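Local structure of amyloid-like protein 1 (Homo sapiens, 4RDA) at residues E122-A127 with Q190-Q195; A127-L132 with Q197-S202; Y131-Q136 with E203-S208. The protein binds heparan sulfate through its E2 domain and belongs to the amyloid precursor protein family. All blocks are in the same frame, centred on the assembly; numbering follows the deposited sequence.

Contact 1: residues E122-A127 with Q190-Q195; sequences ERVLLA and QELRPQ
Leu192 points from helix 186-202 at Val124 and Leu125 and divides its two methyls between them, its side chain slanting across both. Leu192 CD1 goes to Val124 CG1 at 3.6 Å, while Leu192 CD2 rests 4.0 Å from Leu125 CD1 and almost as close to the CB of that residue. Val124 meets it with CG1, the branch that stands anti to the backbone N (chi1 161°); the valine also touches Phe110, Ala113 and Leu114 of helix 59-114.

Leu125 also meets Gln195, about one turn beyond Leu192. With CG anti to its own N (chi1 -168°), the leucine brings CD1 to 3.6 Å from Gln195 CB, the two side chains running at about a right angle. Gln195 thus contributes its aliphatic root, then bends at chi2 and carries its amide toward Glu122. Gln195 NE2 is still 4.4 Å from Glu122 OE2, too far for a hydrogen bond. No hydrogen bond joins these two segments; their closest contacts are between carbon atoms.

Pro194 lies at a kink in helix 186-202, where its ring nitrogen has no hydrogen to give to the preceding turn. The segment axes run in the same general direction, 44° apart and 10.8 Å at closest approach, a same-direction helix pair within the helical bundle of the E2 domain.

Contact 2: residues A127-L132 with Q197-S202; sequences ALRRYL and QELLHS. With ZN (zinc ion), chain E.
Side-by-side packing of helix 121-152 and helix 186-202 in the E2 bundle centres here on Leu199, whose two methyls go to different residues of the facing helix. Leu199 CD1 sits 3.5 Å from Leu128 CD2 and also near its CG, with Leu132 CD1 a little further off at 4.1 Å. Leu199 CD2 lies instead alongside the bent side chain of Arg129, 3.7 Å from NE and nearly as close to CB.

That arginine leaves the helix extended and turns at chi3 (-70°), which brings the guanidinium obliquely past the methyl and lets NH2 form a salt bridge with Glu203. Cut back to alanine, this position would probably leave the carboxylate of Glu203 without its salt-bridge partner and one methyl of Leu199 without its cover.

The segment axes are inclined by 25°, and helix 161-179 adds Leu179, which both Leu128 and Leu200 touch. Leu200 CD2 meets Leu132 CD1 at 3.8 Å, the side chains about perpendicular. The CB of Leu200 also covers one face of the His201 ring, whose NE2 binds the zinc ion at 2.0 Å together with four waters; on the ring's other nitrogen, ND1 is hydrogen-bonded to Glu209.

Contact 3: residues Y131-Q136 with E203-S208; sequences YLRAEQ and EHLGPS
Glu203 begins the run past helix 186-202 and brings OE2 within 4.5 Å of Arg133 NH2. The oxygen lies well out of the guanidinium plane, so the two feel each other's charge without an N-H pointing across; the salt-bridge partner of Glu203 is Arg129.

His204 follows with positive phi (60°), the turn by which the chain leaves the helix. Its carbonyl is thereby presented to helix 121-152, where Gln136 NE2 donates to His204 O at 2.8 Å, N-H...O angle 153°. The acceptor lies in the amide plane of Gln136 and the donor in the carbonyl plane. Gln136 gets there because CG is anti to its N (chi1 -161°) and the chain stays extended beyond it. The imidazole heads elsewhere, to Glu209 through ND1.

Leu205 turns the helix-terminating loop back onto the E2 bundle: its N-H bonds to the carbonyl of Leu199, and its side chain packs against helix 121-152. Leu205 CB lies 3.9 Å from Leu132 CB, while CD2 lies across the Gln136 side chain, 3.7 Å from OE1, and 4.2 Å from Arg133 CG. On the backbone side, one water donates to both Leu132 O and Leu205 O, bridging helix and loop.

Gly206 bonds through its backbone to Leu200, and Pro207 then leans on Val175 of helix 161-179. Ser208 carries the loop to Arg45 of the second subunit.

From the N terminus, the chain passes through helix 59-114 and turns into helix 121-152, which supplies the first segments of all three contacts in order. It then goes out through helices 154-158 and 161-179 and returns in helix 186-202, so that contacts 1, 2 and 3 close loops of 62, 64 and 66 residues. The second segments come in the same order as the first; contact 1 therefore crosses both others, and contacts 2 and 3 start from a shared Tyr131 and Leu132. Leu125 CD1 and Leu199 CD1, 4.1 Å apart, join contact 1 to contact 2. Contact 3 extends the seam from helix-helix packing to the C-terminal loop.

Contact 1: residues E122-A127 with Q190-Q195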
loop_
_atom_site.group_PDB
_atom_site.type_symbol
_atom_site.label_atom_id
_atom_site.label_comp_id
_atom_site.label_asym_id
_atom_site.label_seq_id
_atom_site.Cartn_x
_atom_site.Cartn_y
_atom_site.Cartn_z
ATOM N N GLU A 122 -18.384 0.030 37.257
ATOM C CA GLU A 122 -18.662 -0.159 35.844
ATOM C C GLU A 122 -17.897 0.878 35.023
ATOM O O GLU A 122 -17.355 0.578 33.959
ATOM C CB GLU A 122 -20.166 -0.087 35.567
ATOM C CG GLU A 122 -20.677 -1.183 34.629
ATOM C CD GLU A 122 -20.278 -2.597 35.072
ATOM O OE1 GLU A 122 -20.531 -2.969 36.241
ATOM O OE2 GLU A 122 -19.707 -3.341 34.240
ATOM N N ARG A 123 -17.828 2.093 35.545
ATOM C CA ARG A 123 -17.126 3.175 34.879
ATOM C C ARG A 123 -15.613 2.909 34.871
ATOM O O ARG A 123 -14.948 3.105 33.856
ATOM C CB ARG A 123 -17.461 4.502 35.568
ATOM C CG ARG A 123 -16.724 5.719 35.047
ATOM C CD ARG A 123 -16.854 6.880 36.020
ATOM N NE ARG A 123 -16.115 8.052 35.574
ATOM C CZ ARG A 123 -15.851 9.125 36.320
ATOM N NH1 ARG A 123 -16.263 9.176 37.580
ATOM N NH2 ARG A 123 -15.165 10.150 35.801
ATOM N N VAL A 124 -15.078 2.439 35.996
ATOM C CA VAL A 124 -13.661 2.094 36.084
ATOM C C VAL A 124 -13.318 0.968 35.115
ATOM O O VAL A 124 -12.343 1.051 34.357
ATOM C CB VAL A 124 -13.268 1.684 37.511
ATOM C CG1 VAL A 124 -11.959 0.899 37.511
ATOM C CG2 VAL A 124 -13.144 2.919 38.377
ATOM N N LEU A 125 -14.143 -0.072 35.122
ATOM C CA LEU A 125 -13.930 -1.206 34.233
ATOM C C LEU A 125 -13.985 -0.792 32.766
ATOM O O LEU A 125 -13.189 -1.255 31.944
ATOM C CB LEU A 125 -14.954 -2.309 34.493
ATOM C CG LEU A 125 -14.548 -3.592 33.770
ATOM C CD1 LEU A 125 -13.549 -4.366 34.636
ATOM C CD2 LEU A 125 -15.740 -4.449 33.350
ATOM N N LEU A 126 -14.925 0.086 32.439
ATOM C CA LEU A 126 -15.092 0.529 31.060
ATOM C C LEU A 126 -13.885 1.357 30.617
ATOM O O LEU A 126 -13.351 1.160 29.525
ATOM C CB LEU A 126 -16.387 1.333 30.911
ATOM C CG LEU A 126 -16.746 1.804 29.500
ATOM N N ALA A 127 -13.459 2.274 31.483
ATOM C CA ALA A 127 -12.305 3.134 31.236
ATOM C C ALA A 127 -11.019 2.322 31.053
ATOM O O ALA A 127 -10.170 2.674 30.228
ATOM C CB ALA A 127 -12.149 4.143 32.378
ATOM N N GLN A 190 -10.957 -5.130 44.476
ATOM C CA GLN A 190 -11.472 -6.433 44.859
ATOM C C GLN A 190 -12.820 -6.723 44.219
ATOM O O GLN A 190 -13.043 -7.810 43.694
ATOM C CB GLN A 190 -11.554 -6.519 46.373
ATOM C CG GLN A 190 -10.376 -7.254 46.969
ATOM C CD GLN A 190 -10.391 -8.729 46.613
ATOM O OE1 GLN A 190 -9.467 -9.236 45.978
ATOM N NE2 GLN A 190 -11.452 -9.429 47.025
ATOM N N GLU A 191 -13.712 -5.746 44.226
ATOM C CA GLU A 191 -14.992 -5.921 43.552
ATOM C C GLU A 191 -14.828 -6.248 42.053
ATOM O O GLU A 191 -15.665 -6.942 41.470
ATOM C CB GLU A 191 -15.854 -4.667 43.736
ATOM C CG GLU A 191 -17.221 -4.758 43.071
ATOM C CD GLU A 191 -18.054 -3.493 43.241
ATOM O OE1 GLU A 191 -19.016 -3.325 42.453
ATOM O OE2 GLU A 191 -17.751 -2.674 44.156
ATOM N N LEU A 192 -13.743 -5.764 41.437
ATOM C CA LEU A 192 -13.542 -5.895 39.984
ATOM C C LEU A 192 -12.657 -7.071 39.542
ATOM O O LEU A 192 -12.649 -7.442 38.367
ATOM C CB LEU A 192 -12.958 -4.598 39.436
ATOM C CG LEU A 192 -13.926 -3.418 39.353
ATOM C CD1 LEU A 192 -13.165 -2.177 38.987
ATOM C CD2 LEU A 192 -15.029 -3.684 38.340
ATOM N N ARG A 193 -11.933 -7.649 40.496
ATOM C CA ARG A 193 -11.055 -8.815 40.304
ATOM C C ARG A 193 -11.468 -9.861 39.237
ATOM O O ARG A 193 -10.656 -10.216 38.385
ATOM C CB ARG A 193 -10.886 -9.521 41.657
ATOM C CG ARG A 193 -9.587 -10.266 41.843
ATOM C CD ARG A 193 -9.818 -11.758 41.846
ATOM N NE ARG A 193 -10.927 -12.167 42.709
ATOM C CZ ARG A 193 -11.417 -13.402 42.739
ATOM N NH1 ARG A 193 -10.890 -14.337 41.956
ATOM N NH2 ARG A 193 -12.428 -13.699 43.541
ATOM N N PRO A 194 -12.709 -10.382 39.292
ATOM C CA PRO A 194 -13.018 -11.394 38.271
ATOM C C PRO A 194 -13.134 -10.790 36.880
ATOM O O PRO A 194 -12.730 -11.422 35.900
ATOM C CB PRO A 194 -14.376 -11.965 38.726
ATOM C CG PRO A 194 -14.540 -11.539 40.128
ATOM C CD PRO A 194 -13.814 -10.240 40.261
ATOM N N GLN A 195 -13.689 -9.586 36.794
ATOM C CA GLN A 195 -13.811 -8.910 35.507
ATOM C C GLN A 195 -12.436 -8.571 34.927
ATOM O O GLN A 195 -12.277 -8.491 33.708
ATOM C CB GLN A 195 -14.653 -7.634 35.632
ATOM C CG GLN A 195 -16.162 -7.845 35.601
ATOM C CD GLN A 195 -16.838 -7.323 36.859
ATOM O OE1 GLN A 195 -16.435 -7.653 37.987
ATOM N NE2 GLN A 195 -17.860 -6.485 36.676
#

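Contact 2: residues A127-L132 with Q197-S202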
loop_
_atom_site.group_PDB
_atom_site.type_symbol
_atom_site.label_atom_id
_atom_site.label_comp_id
_atom_site.label_asym_id
_atom_site.label_seq_id
_atom_site.Cartn_x
_atom_site.Cartn_y
_atom_site.Cartn_z
ATOM N N ALA A 127 -13.459 2.274 31.483
ATOM C CA ALA A 127 -12.305 3.134 31.236
ATOM C C ALA A 127 -11.019 2.322 31.053
ATOM O O ALA A 127 -10.170 2.674 30.228
ATOM C CB ALA A 127 -12.149 4.143 32.378
ATOM N N LEU A 128 -10.894 1.227 31.797
ATOM C CA LEU A 128 -9.732 0.344 31.714
ATOM C C LEU A 128 -9.698 -0.451 30.411
ATOM O O LEU A 128 -8.639 -0.613 29.801
ATOM C CB LEU A 128 -9.720 -0.609 32.904
ATOM C CG LEU A 128 -8.659 -1.703 32.894
ATOM C CD1 LEU A 128 -7.286 -1.103 32.831
ATOM C CD2 LEU A 128 -8.813 -2.596 34.135
ATOM N N ARG A 129 -10.850 -0.963 29.997
ATOM C CA ARG A 129 -10.975 -1.622 28.696
ATOM C C ARG A 129 -10.503 -0.690 27.582
ATOM O O ARG A 129 -9.742 -1.084 26.693
ATOM C CB ARG A 129 -12.421 -2.053 28.457
ATOM C CG ARG A 129 -12.687 -2.723 27.128
ATOM C CD ARG A 129 -14.144 -3.196 27.042
ATOM N NE ARG A 129 -14.412 -4.329 27.931
ATOM C CZ ARG A 129 -15.276 -4.310 28.947
ATOM N NH1 ARG A 129 -15.976 -3.216 29.208
ATOM N NH2 ARG A 129 -15.445 -5.388 29.702
ATOM N N ARG A 130 -10.950 0.561 27.643
ATOM C CA ARG A 130 -10.602 1.563 26.629
ATOM C C ARG A 130 -9.091 1.874 26.659
ATOM O O ARG A 130 -8.468 2.041 25.619
ATOM C CB ARG A 130 -11.459 2.830 26.842
ATOM C CG ARG A 130 -11.115 4.004 25.949
ATOM N N TYR A 131 -8.491 1.924 27.847
ATOM C CA TYR A 131 -7.054 2.176 27.963
ATOM C C TYR A 131 -6.221 1.005 27.443
ATOM O O TYR A 131 -5.214 1.201 26.747
ATOM C CB TYR A 131 -6.655 2.482 29.416
ATOM C CG TYR A 131 -5.166 2.321 29.624
ATOM C CD1 TYR A 131 -4.269 3.283 29.145
ATOM C CD2 TYR A 131 -4.647 1.193 30.245
ATOM C CE1 TYR A 131 -2.902 3.127 29.304
ATOM C CE2 TYR A 131 -3.284 1.025 30.393
ATOM C CZ TYR A 131 -2.420 1.997 29.926
ATOM O OH TYR A 131 -1.066 1.838 30.087
ATOM N N LEU A 132 -6.637 -0.209 27.786
ATOM C CA LEU A 132 -5.960 -1.425 27.335
ATOM C C LEU A 132 -6.031 -1.593 25.819
ATOM O O LEU A 132 -5.082 -2.090 25.217
ATOM C CB LEU A 132 -6.552 -2.652 28.036
ATOM C CG LEU A 132 -6.089 -2.880 29.484
ATOM C CD1 LEU A 132 -6.843 -4.032 30.176
ATOM C CD2 LEU A 132 -4.608 -3.168 29.498
ATOM N N GLN A 197 -9.659 -10.375 35.270
ATOM C CA GLN A 197 -9.158 -11.604 34.671
ATOM C C GLN A 197 -9.783 -11.786 33.290
ATOM O O GLN A 197 -9.169 -12.349 32.390
ATOM C CB GLN A 197 -9.461 -12.811 35.570
ATOM C CG GLN A 197 -8.883 -14.137 35.070
ATOM C CD GLN A 197 -9.731 -14.820 33.989
ATOM O OE1 GLN A 197 -10.960 -14.701 33.976
ATOM N NE2 GLN A 197 -9.067 -15.539 33.071
ATOM N N GLU A 198 -11.017 -11.320 33.150
ATOM C CA GLU A 198 -11.789 -11.475 31.922
ATOM C C GLU A 198 -11.288 -10.499 30.829
ATOM O O GLU A 198 -11.078 -10.883 29.675
ATOM C CB GLU A 198 -13.275 -11.261 32.248
ATOM C CG GLU A 198 -14.280 -11.869 31.284
ATOM C CD GLU A 198 -15.698 -11.354 31.536
ATOM N N LEU A 199 -11.090 -9.240 31.216
ATOM C CA LEU A 199 -10.401 -8.260 30.390
ATOM C C LEU A 199 -9.084 -8.756 29.802
ATOM O O LEU A 199 -8.842 -8.663 28.600
ATOM C CB LEU A 199 -10.109 -7.006 31.203
ATOM C CG LEU A 199 -11.136 -5.897 31.191
ATOM C CD1 LEU A 199 -10.537 -4.712 31.910
ATOM C CD2 LEU A 199 -11.496 -5.543 29.766
ATOM N N LEU A 200 -8.209 -9.251 30.662
ATOM C CA LEU A 200 -6.852 -9.538 30.235
ATOM C C LEU A 200 -6.772 -10.830 29.432
ATOM O O LEU A 200 -5.998 -10.924 28.480
ATOM C CB LEU A 200 -5.922 -9.599 31.448
ATOM C CG LEU A 200 -5.904 -8.322 32.293
ATOM C CD1 LEU A 200 -5.207 -8.566 33.619
ATOM C CD2 LEU A 200 -5.219 -7.208 31.540
ATOM N N HIS A 201 -7.580 -11.822 29.789
ATOM C CA HIS A 201 -7.385 -13.145 29.208
ATOM C C HIS A 201 -8.553 -13.650 28.380
ATOM O O HIS A 201 -8.339 -14.328 27.380
ATOM C CB HIS A 201 -7.035 -14.130 30.317
ATOM C CG HIS A 201 -5.889 -13.664 31.157
ATOM N ND1 HIS A 201 -4.631 -13.433 30.638
ATOM C CD2 HIS A 201 -5.821 -13.328 32.466
ATOM C CE1 HIS A 201 -3.834 -12.997 31.594
ATOM N NE2 HIS A 201 -4.530 -12.929 32.716
ATOM N N SER A 202 -9.777 -13.306 28.749
ATOM C CA SER A 202 -10.907 -13.724 27.932
ATOM C C SER A 202 -10.997 -12.817 26.706
ATOM O O SER A 202 -11.074 -13.313 25.590
ATOM C CB SER A 202 -12.215 -13.708 28.727
ATOM O OG SER A 202 -12.138 -14.584 29.843
HETATM ZN ZN ZN E . -3.643 -12.792 34.466
HETATM O O HOH W 1 -5.471 -12.528 35.562
HETATM O O HOH W 2 -4.158 -10.999 35.830
HETATM O O HOH W 3 -2.407 -11.159 34.973
HETATM O O HOH W 4 -1.573 -12.001 33.435
#

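Contact 3: residues Y131-Q136 with E203-S208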
loop_
_atom_site.group_PDB
_atom_site.type_symbol
_atom_site.label_atom_id
_atom_site.label_comp_id
_atom_site.label_asym_id
_atom_site.label_seq_id
_atom_site.Cartn_x
_atom_site.Cartn_y
_atom_site.Cartn_z
ATOM N N TYR A 131 -8.491 1.924 27.847
ATOM C CA TYR A 131 -7.054 2.176 27.963
ATOM C C TYR A 131 -6.221 1.005 27.443
ATOM O O TYR A 131 -5.214 1.201 26.747
ATOM C CB TYR A 131 -6.655 2.482 29.416
ATOM C CG TYR A 131 -5.166 2.321 29.624
ATOM C CD1 TYR A 131 -4.269 3.283 29.145
ATOM C CD2 TYR A 131 -4.647 1.193 30.245
ATOM C CE1 TYR A 131 -2.902 3.127 29.304
ATOM C CE2 TYR A 131 -3.284 1.025 30.393
ATOM C CZ TYR A 131 -2.420 1.997 29.926
ATOM O OH TYR A 131 -1.066 1.838 30.087
ATOM N N LEU A 132 -6.637 -0.209 27.786
ATOM C CA LEU A 132 -5.960 -1.425 27.335
ATOM C C LEU A 132 -6.031 -1.593 25.819
ATOM O O LEU A 132 -5.082 -2.090 25.217
ATOM C CB LEU A 132 -6.552 -2.652 28.036
ATOM C CG LEU A 132 -6.089 -2.880 29.484
ATOM C CD1 LEU A 132 -6.843 -4.032 30.176
ATOM C CD2 LEU A 132 -4.608 -3.168 29.498
ATOM N N ARG A 133 -7.136 -1.186 25.198
ATOM C CA ARG A 133 -7.240 -1.237 23.734
ATOM C C ARG A 133 -6.279 -0.273 23.051
ATOM O O ARG A 133 -5.691 -0.592 22.024
ATOM C CB ARG A 133 -8.659 -0.915 23.264
ATOM C CG ARG A 133 -9.605 -2.096 23.248
ATOM C CD ARG A 133 -11.028 -1.644 22.939
ATOM N NE ARG A 133 -11.982 -2.731 23.152
ATOM C CZ ARG A 133 -13.292 -2.566 23.325
ATOM N NH1 ARG A 133 -13.818 -1.345 23.318
ATOM N NH2 ARG A 133 -14.077 -3.624 23.513
ATOM N N ALA A 134 -6.150 0.918 23.621
ATOM C CA ALA A 134 -5.323 1.978 23.065
ATOM C C ALA A 134 -3.847 1.593 23.083
ATOM O O ALA A 134 -3.106 1.877 22.134
ATOM C CB ALA A 134 -5.545 3.259 23.824
ATOM N N GLU A 135 -3.435 0.932 24.159
ATOM C CA GLU A 135 -2.084 0.406 24.257
ATOM C C GLU A 135 -1.907 -0.738 23.267
ATOM O O GLU A 135 -0.850 -0.866 22.634
ATOM C CB GLU A 135 -1.781 -0.062 25.687
ATOM C CG GLU A 135 -1.689 1.060 26.714
ATOM C CD GLU A 135 -0.317 1.715 26.762
ATOM O OE1 GLU A 135 -0.014 2.409 27.755
ATOM O OE2 GLU A 135 0.459 1.529 25.806
ATOM N N GLN A 136 -2.940 -1.558 23.106
ATOM C CA GLN A 136 -2.861 -2.654 22.148
ATOM C C GLN A 136 -2.821 -2.123 20.706
ATOM O O GLN A 136 -2.208 -2.734 19.811
ATOM C CB GLN A 136 -4.032 -3.609 22.339
ATOM C CG GLN A 136 -3.831 -4.988 21.751
ATOM C CD GLN A 136 -4.957 -5.940 22.145
ATOM O OE1 GLN A 136 -6.098 -5.786 21.701
ATOM N NE2 GLN A 136 -4.644 -6.921 22.995
ATOM N N GLU A 203 -10.962 -11.499 26.914
ATOM C CA GLU A 203 -11.010 -10.527 25.808
ATOM C C GLU A 203 -9.646 -10.293 25.182
ATOM O O GLU A 203 -9.530 -9.606 24.177
ATOM C CB GLU A 203 -11.583 -9.184 26.277
ATOM C CG GLU A 203 -12.999 -9.270 26.821
ATOM C CD GLU A 203 -13.533 -7.923 27.297
ATOM O OE1 GLU A 203 -14.032 -7.841 28.444
ATOM O OE2 GLU A 203 -13.466 -6.946 26.523
ATOM N N HIS A 204 -8.615 -10.864 25.793
ATOM C CA HIS A 204 -7.240 -10.778 25.300
ATOM C C HIS A 204 -6.720 -9.355 25.208
ATOM O O HIS A 204 -5.966 -9.027 24.306
ATOM C CB HIS A 204 -7.125 -11.459 23.942
ATOM C CG HIS A 204 -7.670 -12.851 23.938
ATOM N ND1 HIS A 204 -7.027 -13.902 24.553
ATOM C CD2 HIS A 204 -8.821 -13.356 23.431
ATOM C CE1 HIS A 204 -7.743 -15.000 24.408
ATOM N NE2 HIS A 204 -8.839 -14.695 23.736
ATOM N N LEU A 205 -7.094 -8.516 26.167
ATOM C CA LEU A 205 -6.592 -7.153 26.188
ATOM C C LEU A 205 -5.285 -7.007 26.974
ATOM O O LEU A 205 -4.703 -5.926 27.008
ATOM C CB LEU A 205 -7.652 -6.213 26.749
ATOM C CG LEU A 205 -8.926 -6.122 25.896
ATOM C CD1 LEU A 205 -9.804 -4.962 26.330
ATOM C CD2 LEU A 205 -8.579 -5.996 24.436
ATOM N N GLY A 206 -4.818 -8.088 27.593
ATOM C CA GLY A 206 -3.581 -8.036 28.353
ATOM C C GLY A 206 -2.364 -7.811 27.473
ATOM O O GLY A 206 -2.296 -8.341 26.365
ATOM N N PRO A 207 -1.374 -7.055 27.979
ATOM C CA PRO A 207 -0.169 -6.724 27.205
ATOM C C PRO A 207 0.671 -7.933 26.771
ATOM O O PRO A 207 1.474 -7.801 25.856
ATOM C CB PRO A 207 0.636 -5.847 28.175
ATOM C CG PRO A 207 0.250 -6.361 29.539
ATOM C CD PRO A 207 -1.239 -6.671 29.402
ATOM N N SER A 208 0.497 -9.081 27.417
ATOM C CA SER A 208 1.263 -10.279 27.098
ATOM C C SER A 208 0.440 -11.325 26.337
ATOM O O SER A 208 0.875 -12.457 26.176
ATOM C CB SER A 208 1.826 -10.897 28.379
ATOM O OG SER A 208 0.775 -11.322 29.235
HETATM O O HOH W 5 -3.057 -3.926 26.249
#